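Local coordinates for BAG family molecular chaperone regulator 4 (Arabidopsis thaliana, PDB 4HWH), which binds the ATPase domain of HSP70/HSC70 chaperones through its BAG domain and, as a co-chaperone, probably regulates programmed cell death and stress responses in Arabidopsis, at residues Asn8-Glu13 / Leu50-Gly55; Asp19-Leu24 / Gln77-Lys82; Glu25-Val28 / Gln33-Val36. All coordinates share one frame; numbering follows the deposited sequence.

Interaction 1: residues Asn8-Glu13 / Leu50-Gly55; sequences NAVTGE and LLKLDG
Val10 meets Lys52 and Leu53 with one methyl apiece, and this is the tight part of the contact; the fit slackens only at the far end of the lysine. The closest packing is between Val10 CG2 and Lys52 CD, 3.5 Å apart, which is shorter than usual for two carbons in van der Waals contact. Lys52 CG lies almost as near, 3.6 Å from Val10 CG2, because the lysine chain is extended and slides past the valine instead of ending on it. With CG anti to the backbone N (chi1 -174°), this chain reaches over to the other helix. The second methyl, Val10 CG1, faces the fork of Leu53, with Leu53 CG and CD2 both 3.9 Å from it.

These residues join two antiparallel helices of the three-helix bundle that forms the BAG domain: the local axes of helix 3-29 and helix 36-54 lie 10.1 Å apart at 170°, and the Val10 and Leu53 CA atoms are 7.3 Å apart. No hydrogen bond crosses between the segments, which bury 186 Å² in total. Leu53 also touches Glu69 and Val70 of helix 63-86, so the inner side of the contact runs into the bundle interior. Cutting Val10 back to an alanine would probably open a gap in front of the Leu53 fork and deprive the aliphatic part of Lys52 of the surface it lies along.

Toward solvent the fit is slacker. Lys52 and Ala9 are both exposed, and the lysine chain ends with NZ 4.0 Å from Ala9 CB.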
ATOM      1  N   ASN A   8      -4.682   0.731  13.927  1.00 39.20           N
ATOM      2  CA  ASN A   8      -4.387   2.144  13.721  1.00 40.39           C
ATOM      3  C   ASN A   8      -2.948   2.351  13.269  1.00 35.23           C
ATOM      4  O   ASN A   8      -2.670   3.198  12.420  1.00 34.23           O
ATOM      5  CB  ASN A   8      -4.650   2.940  15.001  1.00 40.71           C
ATOM      6  CG  ASN A   8      -6.120   2.989  15.365  1.00 54.47           C
ATOM      7  OD1 ASN A   8      -6.987   2.732  14.530  1.00 56.57           O
ATOM      8  ND2 ASN A   8      -6.409   3.325  16.618  1.00 52.55           N
ATOM      9  N   ALA A   9      -2.037   1.572  13.844  1.00 29.31           N
ATOM     10  CA  ALA A   9      -0.628   1.627  13.467  1.00 31.72           C
ATOM     11  C   ALA A   9      -0.444   1.258  12.001  1.00 27.15           C
ATOM     12  O   ALA A   9       0.317   1.897  11.277  1.00 29.81           O
ATOM     13  CB  ALA A   9       0.197   0.707  14.352  1.00 35.38           C
ATOM     14  N   VAL A  10      -1.138   0.214  11.566  1.00 26.75           N
ATOM     15  CA  VAL A  10      -1.074  -0.187  10.169  1.00 30.01           C
ATOM     16  C   VAL A  10      -1.661   0.900   9.275  1.00 29.17           C
ATOM     17  O   VAL A  10      -1.079   1.253   8.249  1.00 33.44           O
ATOM     18  CB  VAL A  10      -1.821  -1.503   9.924  1.00 30.08           C
ATOM     19  CG1 VAL A  10      -2.000  -1.733   8.432  1.00 36.84           C
ATOM     20  CG2 VAL A  10      -1.064  -2.652  10.557  1.00 36.40           C
ATOM     21  N   THR A  11      -2.811   1.432   9.676  1.00 28.97           N
ATOM     22  CA  THR A  11      -3.479   2.479   8.909  1.00 32.54           C
ATOM     23  C   THR A  11      -2.542   3.654   8.646  1.00 30.68           C
ATOM     24  O   THR A  11      -2.494   4.186   7.538  1.00 32.20           O
ATOM     25  CB  THR A  11      -4.752   2.977   9.621  1.00 36.15           C
ATOM     26  OG1 THR A  11      -5.731   1.931   9.624  1.00 43.78           O
ATOM     27  CG2 THR A  11      -5.325   4.190   8.911  1.00 37.24           C
ATOM     28  N   GLY A  12      -1.793   4.050   9.669  1.00 32.06           N
ATOM     29  CA  GLY A  12      -0.851   5.146   9.535  1.00 35.24           C
ATOM     30  C   GLY A  12       0.218   4.840   8.503  1.00 29.74           C
ATOM     31  O   GLY A  12       0.651   5.719   7.757  1.00 25.06           O
ATOM     32  N   GLU A  13       0.642   3.583   8.457  1.00 21.85           N
ATOM     33  CA  GLU A  13       1.680   3.187   7.520  1.00 26.12           C
ATOM     34  C   GLU A  13       1.112   3.100   6.107  1.00 26.67           C
ATOM     35  O   GLU A  13       1.756   3.502   5.139  1.00 23.55           O
ATOM     36  CB  GLU A  13       2.297   1.852   7.933  1.00 29.43           C
ATOM     37  CG  GLU A  13       3.640   1.604   7.292  1.00 46.33           C
ATOM     38  CD  GLU A  13       4.605   2.745   7.544  1.00 49.68           C
ATOM     39  OE1 GLU A  13       4.575   3.316   8.657  1.00 50.94           O
ATOM     40  OE2 GLU A  13       5.388   3.071   6.629  1.00 50.38           O
ATOM     41  N   LEU A  50      -0.024  -6.088   5.149  1.00 21.61           N
ATOM     42  CA  LEU A  50      -1.044  -7.126   5.082  1.00 24.67           C
ATOM     43  C   LEU A  50      -0.720  -8.238   6.081  1.00 24.45           C
ATOM     44  O   LEU A  50      -1.602  -8.745   6.771  1.00 25.69           O
ATOM     45  CB  LEU A  50      -1.124  -7.695   3.665  1.00 29.03           C
ATOM     46  CG  LEU A  50      -2.418  -8.381   3.235  1.00 42.02           C
ATOM     47  CD1 LEU A  50      -3.601  -7.442   3.406  1.00 41.22           C
ATOM     48  CD2 LEU A  50      -2.301  -8.848   1.788  1.00 44.41           C
ATOM     49  N   LEU A  51       0.553  -8.608   6.153  1.00 22.22           N
ATOM     50  CA  LEU A  51       1.001  -9.623   7.101  1.00 23.68           C
ATOM     51  C   LEU A  51       0.752  -9.182   8.536  1.00 26.77           C
ATOM     52  O   LEU A  51       0.343  -9.979   9.380  1.00 28.04           O
ATOM     53  CB  LEU A  51       2.486  -9.925   6.900  1.00 23.80           C
ATOM     54  CG  LEU A  51       2.846 -10.721   5.649  1.00 29.32           C
ATOM     55  CD1 LEU A  51       4.359 -10.800   5.504  1.00 32.12           C
ATOM     56  CD2 LEU A  51       2.234 -12.106   5.718  1.00 30.41           C
ATOM     57  N   LYS A  52       1.007  -7.906   8.809  1.00 22.95           N
ATOM     58  CA  LYS A  52       0.775  -7.352  10.135  1.00 23.45           C
ATOM     59  C   LYS A  52      -0.699  -7.492  10.513  1.00 31.18           C
ATOM     60  O   LYS A  52      -1.023  -7.957  11.602  1.00 33.21           O
ATOM     61  CB  LYS A  52       1.218  -5.887  10.196  1.00 23.47           C
ATOM     62  CG  LYS A  52       1.138  -5.280  11.592  1.00 35.11           C
ATOM     63  CD  LYS A  52       1.955  -3.998  11.699  1.00 43.16           C
ATOM     64  CE  LYS A  52       1.941  -3.452  13.124  1.00 49.95           C
ATOM     65  NZ  LYS A  52       2.700  -2.175  13.259  1.00 47.22           N
ATOM     66  N   LEU A  53      -1.587  -7.101   9.602  1.00 23.86           N
ATOM     67  CA  LEU A  53      -3.021  -7.248   9.831  1.00 24.25           C
ATOM     68  C   LEU A  53      -3.406  -8.710  10.052  1.00 30.14           C
ATOM     69  O   LEU A  53      -4.255  -9.010  10.890  1.00 30.96           O
ATOM     70  CB  LEU A  53      -3.827  -6.659   8.667  1.00 29.15           C
ATOM     71  CG  LEU A  53      -3.824  -5.136   8.493  1.00 26.26           C
ATOM     72  CD1 LEU A  53      -4.415  -4.746   7.145  1.00 27.60           C
ATOM     73  CD2 LEU A  53      -4.581  -4.451   9.623  1.00 27.85           C
ATOM     74  N   ASP A  54      -2.788  -9.615   9.294  1.00 27.11           N
ATOM     75  CA  ASP A  54      -3.080 -11.044   9.417  1.00 29.94           C
ATOM     76  C   ASP A  54      -2.845 -11.548  10.836  1.00 27.16           C
ATOM     77  O   ASP A  54      -3.517 -12.470  11.297  1.00 35.41           O
ATOM     78  CB  ASP A  54      -2.219 -11.866   8.451  1.00 32.71           C
ATOM     79  CG  ASP A  54      -2.674 -11.749   7.014  1.00 36.65           C
ATOM     80  OD1 ASP A  54      -3.829 -11.331   6.780  1.00 35.50           O
ATOM     81  OD2 ASP A  54      -1.871 -12.083   6.115  1.00 31.54           O
ATOM     82  N   GLY A  55      -1.878 -10.947  11.522  1.00 40.04           N
ATOM     83  CA  GLY A  55      -1.507 -11.382  12.856  1.00 40.33           C
ATOM     84  C   GLY A  55      -2.275 -10.690  13.966  1.00 44.60           C
ATOM     85  O   GLY A  55      -2.100 -11.012  15.140  1.00 47.64           O
TER

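Interaction 2: residues Asp19-Leu24 / Gln77-Lys82; sequences DRVVAL and QEAVDK
Val21 and Val80 meet in the buried interior of a three-helix bundle, the fold of the BAG domain, where helix 3-29 packs against helix 63-86. The two helices run in the same general direction here, with the CA atoms of Val21 and Val80 6.8 Å apart, close enough for short branched side chains to fill the space between them.

Val21 can be followed outward. Its CB points at helix 63-86 but stays back, 4.6 Å from Val80 CG2, so the touching is left to the two methyls. CG1 is anti to the backbone N (chi1 172°), which puts it about equally far from two partners: Val21 CG1 lies 4.3 Å from Ala79 CB and 4.2 Å from Val80 CG2. Both are light contacts, and the one with Ala79 is on the more open border of the interface. CG2, placed beside the backbone N, makes the tighter contact, with Val21 CG2 reaching Val80 CG2 at 3.7 Å. One valine therefore spans two consecutive residues of the facing helix, with both of its methyls near Val80 CG2.

No hydrogen bond passes between the segments; the 108 Å² they bury rests on apolar carbon contacts. Helix 36-54 completes the surroundings, with Phe39 touching Val80, Glu38 touching Leu24 and Met47 touching Gln77. Arg20, which with Glu13 and Leu17 lines a malonic acid pocket, hydrogen-bonds that ligand, probably from the crystallisation liquor, through NH2.

The valine side chains cross at about a right angle, and the meeting of their methyls is uneven: the CB-CG2 bond of Val80 aims almost straight at Val21 CG2, making an angle of 166° at Val80 CG2, whereas Val21 presents the flank of its own CG2 methyl.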
ATOM      1  N   ASP A  19       0.152   7.813  -0.090  1.00 19.57           N
ATOM      2  CA  ASP A  19       0.747   9.051  -0.592  1.00 20.10           C
ATOM      3  C   ASP A  19       1.886   8.752  -1.566  1.00 19.45           C
ATOM      4  O   ASP A  19       2.033   9.409  -2.597  1.00 18.68           O
ATOM      5  CB  ASP A  19       1.259   9.923   0.561  1.00 18.43           C
ATOM      6  CG  ASP A  19       0.137  10.595   1.334  1.00 21.07           C
ATOM      7  OD1 ASP A  19      -1.000  10.654   0.819  1.00 23.38           O
ATOM      8  OD2 ASP A  19       0.392  11.073   2.456  1.00 20.23           O
ATOM      9  N   ARG A  20       2.695   7.754  -1.234  1.00 19.46           N
ATOM     10  CA  ARG A  20       3.825   7.392  -2.087  1.00 21.14           C
ATOM     11  C   ARG A  20       3.360   6.906  -3.457  1.00 18.35           C
ATOM     12  O   ARG A  20       3.951   7.247  -4.483  1.00 20.00           O
ATOM     13  CB  ARG A  20       4.695   6.330  -1.412  1.00 19.72           C
ATOM     14  CG  ARG A  20       5.871   5.877  -2.260  1.00 20.84           C
ATOM     15  CD  ARG A  20       6.749   7.053  -2.632  1.00 25.18           C
ATOM     16  NE  ARG A  20       7.299   7.706  -1.450  1.00 28.27           N
ATOM     17  CZ  ARG A  20       7.757   8.954  -1.431  1.00 33.31           C
ATOM     18  NH1 ARG A  20       7.726   9.693  -2.533  1.00 35.47           N
ATOM     19  NH2 ARG A  20       8.236   9.468  -0.308  1.00 31.05           N
ATOM     20  N   VAL A  21       2.297   6.111  -3.474  1.00 14.85           N
ATOM     21  CA  VAL A  21       1.768   5.600  -4.731  1.00 18.79           C
ATOM     22  C   VAL A  21       1.309   6.746  -5.628  1.00 22.67           C
ATOM     23  O   VAL A  21       1.568   6.740  -6.832  1.00 22.68           O
ATOM     24  CB  VAL A  21       0.625   4.586  -4.500  1.00 18.66           C
ATOM     25  CG1 VAL A  21      -0.050   4.223  -5.815  1.00 22.85           C
ATOM     26  CG2 VAL A  21       1.169   3.329  -3.808  1.00 19.65           C
ATOM     27  N   VAL A  22       0.641   7.736  -5.044  1.00 21.44           N
ATOM     28  CA  VAL A  22       0.220   8.893  -5.829  1.00 23.56           C
ATOM     29  C   VAL A  22       1.444   9.631  -6.375  1.00 18.18           C
ATOM     30  O   VAL A  22       1.472  10.027  -7.541  1.00 19.76           O
ATOM     31  CB  VAL A  22      -0.685   9.851  -5.023  1.00 21.57           C
ATOM     32  CG1 VAL A  22      -0.928  11.138  -5.804  1.00 24.91           C
ATOM     33  CG2 VAL A  22      -2.009   9.175  -4.699  1.00 20.02           C
ATOM     34  N   ALA A  23       2.462   9.789  -5.536  1.00 18.37           N
ATOM     35  CA  ALA A  23       3.699  10.436  -5.968  1.00 18.83           C
ATOM     36  C   ALA A  23       4.325   9.703  -7.155  1.00 21.98           C
ATOM     37  O   ALA A  23       4.819  10.331  -8.090  1.00 21.90           O
ATOM     38  CB  ALA A  23       4.693  10.535  -4.813  1.00 19.66           C
ATOM     39  N   LEU A  24       4.312   8.374  -7.120  1.00 20.21           N
ATOM     40  CA  LEU A  24       4.856   7.609  -8.239  1.00 22.76           C
ATOM     41  C   LEU A  24       4.008   7.820  -9.493  1.00 22.57           C
ATOM     42  O   LEU A  24       4.537   7.958 -10.596  1.00 23.76           O
ATOM     43  CB  LEU A  24       4.948   6.122  -7.899  1.00 22.24           C
ATOM     44  CG  LEU A  24       5.920   5.768  -6.774  1.00 21.77           C
ATOM     45  CD1 LEU A  24       5.792   4.305  -6.396  1.00 21.89           C
ATOM     46  CD2 LEU A  24       7.356   6.103  -7.179  1.00 22.55           C
ATOM     47  N   GLN A  77      -2.492  -2.148  -4.090  1.00 22.35           N
ATOM     48  CA  GLN A  77      -1.698  -3.139  -4.802  1.00 23.85           C
ATOM     49  C   GLN A  77      -2.056  -3.135  -6.285  1.00 25.42           C
ATOM     50  O   GLN A  77      -1.182  -3.216  -7.151  1.00 23.91           O
ATOM     51  CB  GLN A  77      -1.912  -4.534  -4.210  1.00 28.82           C
ATOM     52  CG  GLN A  77      -1.311  -4.740  -2.820  1.00 32.63           C
ATOM     53  CD  GLN A  77      -1.629  -6.117  -2.244  1.00 42.63           C
ATOM     54  OE1 GLN A  77      -2.790  -6.445  -1.992  1.00 49.38           O
ATOM     55  NE2 GLN A  77      -0.596  -6.924  -2.033  1.00 38.05           N
ATOM     56  N   GLU A  78      -3.348  -3.040  -6.572  1.00 28.65           N
ATOM     57  CA  GLU A  78      -3.814  -2.988  -7.952  1.00 29.38           C
ATOM     58  C   GLU A  78      -3.302  -1.732  -8.645  1.00 31.48           C
ATOM     59  O   GLU A  78      -2.857  -1.784  -9.788  1.00 30.57           O
ATOM     60  CB  GLU A  78      -5.341  -3.038  -8.006  1.00 34.61           C
ATOM     61  CG  GLU A  78      -5.925  -4.359  -7.536  1.00 52.43           C
ATOM     62  CD  GLU A  78      -7.433  -4.420  -7.681  1.00 61.75           C
ATOM     63  OE1 GLU A  78      -8.017  -3.473  -8.249  1.00 58.91           O
ATOM     64  OE2 GLU A  78      -8.032  -5.418  -7.224  1.00 64.30           O
ATOM     65  N   ALA A  79      -3.359  -0.602  -7.946  1.00 26.90           N
ATOM     66  CA  ALA A  79      -2.868   0.651  -8.507  1.00 27.86           C
ATOM     67  C   ALA A  79      -1.377   0.564  -8.838  1.00 26.22           C
ATOM     68  O   ALA A  79      -0.935   1.059  -9.875  1.00 27.11           O
ATOM     69  CB  ALA A  79      -3.141   1.806  -7.556  1.00 22.57           C
ATOM     70  N   VAL A  80      -0.606  -0.068  -7.958  1.00 23.97           N
ATOM     71  CA  VAL A  80       0.829  -0.225  -8.185  1.00 19.37           C
ATOM     72  C   VAL A  80       1.102  -1.135  -9.380  1.00 25.52           C
ATOM     73  O   VAL A  80       1.946  -0.825 -10.224  1.00 28.98           O
ATOM     74  CB  VAL A  80       1.556  -0.754  -6.932  1.00 19.65           C
ATOM     75  CG1 VAL A  80       2.997  -1.133  -7.265  1.00 23.42           C
ATOM     76  CG2 VAL A  80       1.520   0.299  -5.820  1.00 19.34           C
ATOM     77  N   ASP A  81       0.386  -2.253  -9.453  1.00 26.92           N
ATOM     78  CA  ASP A  81       0.505  -3.161 -10.592  1.00 34.52           C
ATOM     79  C   ASP A  81       0.288  -2.405 -11.897  1.00 37.05           C
ATOM     80  O   ASP A  81       1.038  -2.571 -12.861  1.00 39.96           O
ATOM     81  CB  ASP A  81      -0.519  -4.295 -10.495  1.00 37.82           C
ATOM     82  CG  ASP A  81      -0.212  -5.262  -9.378  1.00 47.19           C
ATOM     83  OD1 ASP A  81       0.972  -5.383  -9.007  1.00 49.30           O
ATOM     84  OD2 ASP A  81      -1.158  -5.907  -8.875  1.00 56.46           O
ATOM     85  N   LYS A  82      -0.749  -1.574 -11.917  1.00 33.83           N
ATOM     86  CA  LYS A  82      -1.107  -0.819 -13.112  1.00 40.83           C
ATOM     87  C   LYS A  82       0.015   0.129 -13.514  1.00 44.12           C
ATOM     88  O   LYS A  82       0.375   0.207 -14.684  1.00 40.51           O
ATOM     89  CB  LYS A  82      -2.408  -0.043 -12.893  1.00 42.16           C
ATOM     90  CG  LYS A  82      -3.675  -0.879 -13.043  1.00 56.00           C
ATOM     91  CD  LYS A  82      -3.476  -2.286 -12.503  1.00 63.99           C
ATOM     92  CE  LYS A  82      -4.795  -2.972 -12.191  1.00 68.48           C
ATOM     93  NZ  LYS A  82      -4.563  -4.274 -11.501  1.00 69.63           N
TER

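Interaction 3: residues Glu25-Val28 / Gln33-Val36; sequences EVAV and QVAV
Ala27 O accepts a hydrogen bond from the hydroxyl of Thr32, OG1, while the CB of the same Ala27 packs on Val34. The last turns of helix 3-29 are thus tied twice to the connection that follows them, once by a polar bond and once by apolar contact. Between the segments themselves no hydrogen bond forms, and the 97 Å² they bury is owed to three small side chains.

A single methyl does the work on the loop side. Val34 CG2 lies 3.9 Å from Ala27 CB and 3.8 Å from Val28 CG2. Ala27 CB and Val28 CG2 are themselves 5.2 Å apart, and they subtend an angle of about 86° at Val34 CG2, so it sits against both members of a consecutive pair instead of squarely on one. The torsion of Val34 (chi1 175°) sets CG2 beside its backbone N and against Ala27 and Val28, while CG1 is turned to Leu24, one turn earlier on the same helix. Val28 likewise offers the methyl beside its own backbone N, and the two valine side chains cross at about a right angle. The CA atoms of Val28 and Val34 are 6.6 Å apart.

The backbone of 33-35 is extended, unlike the helix it packs on, and the contact is a surface one. Gln33 is exposed and poorly ordered, consistent with a flexible outer edge. On the inner side Val34 sits between the end of helix 3-29 and Phe39 of helix 36-54, which Val28 also touches; Glu25 and Val36, one at each side of the connection, touch Leu83 and Lys84 of helix 63-86.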
ATOM      1  N   GLU A  25       2.692   7.843  -9.325  1.00 15.32           N
ATOM      2  CA  GLU A  25       1.816   8.060 -10.467  1.00 21.02           C
ATOM      3  C   GLU A  25       2.056   9.420 -11.100  1.00 21.62           C
ATOM      4  O   GLU A  25       2.046   9.557 -12.326  1.00 23.06           O
ATOM      5  CB  GLU A  25       0.346   7.959 -10.079  1.00 28.01           C
ATOM      6  CG  GLU A  25      -0.548   8.407 -11.216  1.00 41.61           C
ATOM      7  CD  GLU A  25      -2.011   8.479 -10.848  1.00 47.45           C
ATOM      8  OE1 GLU A  25      -2.331   8.429  -9.642  1.00 44.40           O
ATOM      9  OE2 GLU A  25      -2.836   8.594 -11.781  1.00 42.39           O
ATOM     10  N   VAL A  26       2.247  10.428 -10.251  1.00 19.21           N
ATOM     11  CA  VAL A  26       2.503  11.784 -10.713  1.00 23.68           C
ATOM     12  C   VAL A  26       3.819  11.850 -11.479  1.00 21.73           C
ATOM     13  O   VAL A  26       3.902  12.471 -12.541  1.00 21.72           O
ATOM     14  CB  VAL A  26       2.527  12.780  -9.535  1.00 23.01           C
ATOM     15  CG1 VAL A  26       3.096  14.120  -9.978  1.00 23.52           C
ATOM     16  CG2 VAL A  26       1.125  12.952  -8.958  1.00 22.40           C
ATOM     17  N   ALA A  27       4.845  11.192 -10.949  1.00 21.31           N
ATOM     18  CA  ALA A  27       6.140  11.150 -11.620  1.00 23.37           C
ATOM     19  C   ALA A  27       6.002  10.561 -13.025  1.00 27.03           C
ATOM     20  O   ALA A  27       6.489  11.132 -14.002  1.00 29.07           O
ATOM     21  CB  ALA A  27       7.139  10.354 -10.795  1.00 25.35           C
ATOM     22  N   VAL A  28       5.329   9.417 -13.123  1.00 22.61           N
ATOM     23  CA  VAL A  28       5.076   8.781 -14.415  1.00 27.47           C
ATOM     24  C   VAL A  28       4.269   9.683 -15.347  1.00 27.72           C
ATOM     25  O   VAL A  28       4.571   9.801 -16.536  1.00 30.38           O
ATOM     26  CB  VAL A  28       4.322   7.446 -14.253  1.00 25.81           C
ATOM     27  CG1 VAL A  28       3.831   6.947 -15.609  1.00 31.80           C
ATOM     28  CG2 VAL A  28       5.214   6.410 -13.582  1.00 27.80           C
ATOM     29  N   GLN A  33      11.084   8.678 -15.929  1.00 52.66           N
ATOM     30  CA  GLN A  33      11.328   7.242 -15.971  1.00 60.97           C
ATOM     31  C   GLN A  33      11.563   6.710 -14.561  1.00 56.56           C
ATOM     32  O   GLN A  33      12.647   6.864 -14.000  1.00 59.79           O
ATOM     33  CB  GLN A  33      12.527   6.926 -16.868  1.00 70.86           C
ATOM     34  CG  GLN A  33      12.761   5.440 -17.089  1.00 85.40           C
ATOM     35  CD  GLN A  33      13.915   5.165 -18.035  1.00 94.54           C
ATOM     36  OE1 GLN A  33      14.533   6.090 -18.564  1.00 97.10           O
ATOM     37  NE2 GLN A  33      14.212   3.888 -18.254  1.00 98.47           N
ATOM     38  N   VAL A  34      10.532   6.092 -13.994  1.00 42.06           N
ATOM     39  CA  VAL A  34      10.583   5.596 -12.625  1.00 30.03           C
ATOM     40  C   VAL A  34      11.203   4.203 -12.556  1.00 31.99           C
ATOM     41  O   VAL A  34      10.771   3.285 -13.257  1.00 31.79           O
ATOM     42  CB  VAL A  34       9.178   5.564 -11.995  1.00 29.05           C
ATOM     43  CG1 VAL A  34       9.224   4.943 -10.611  1.00 25.10           C
ATOM     44  CG2 VAL A  34       8.592   6.971 -11.936  1.00 33.12           C
ATOM     45  N   ALA A  35      12.217   4.055 -11.708  1.00 27.97           N
ATOM     46  CA  ALA A  35      12.904   2.774 -11.532  1.00 30.68           C
ATOM     47  C   ALA A  35      11.936   1.686 -11.085  1.00 28.75           C
ATOM     48  O   ALA A  35      11.064   1.929 -10.254  1.00 28.82           O
ATOM     49  CB  ALA A  35      14.036   2.916 -10.526  1.00 32.12           C
ATOM     50  N   VAL A  36      12.094   0.484 -11.628  1.00 26.67           N
ATOM     51  CA  VAL A  36      11.205  -0.618 -11.279  1.00 27.88           C
ATOM     52  C   VAL A  36      11.175  -0.888  -9.769  1.00 28.49           C
ATOM     53  O   VAL A  36      10.143  -1.289  -9.227  1.00 23.88           O
ATOM     54  CB  VAL A  36      11.567  -1.914 -12.045  1.00 37.77           C
ATOM     55  CG1 VAL A  36      12.992  -2.346 -11.734  1.00 36.95           C
ATOM     56  CG2 VAL A  36      10.581  -3.025 -11.713  1.00 45.75           C
TER

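All three contacts use helix 3-29: interaction 1 joins it to helix 36-54, interaction 2 to helix 63-86, and interaction 3 to the loop leading into helix 36-54. Interactions 1 and 2 alternate along the chain, with centres about 18 Å apart on opposite sides of the chain's centre. Interaction 3 is nested within the loops closed by both others; its centre lies about 26 Å from that of interaction 1 but only about 10 Å from that of interaction 2, which it touches through Leu24 CD2 and Val34 CG1, 4.1 Å apart. Helix 3-29 is thus the element the three contacts share, meeting both other helices of the bundle that forms the HSP70-binding BAG domain.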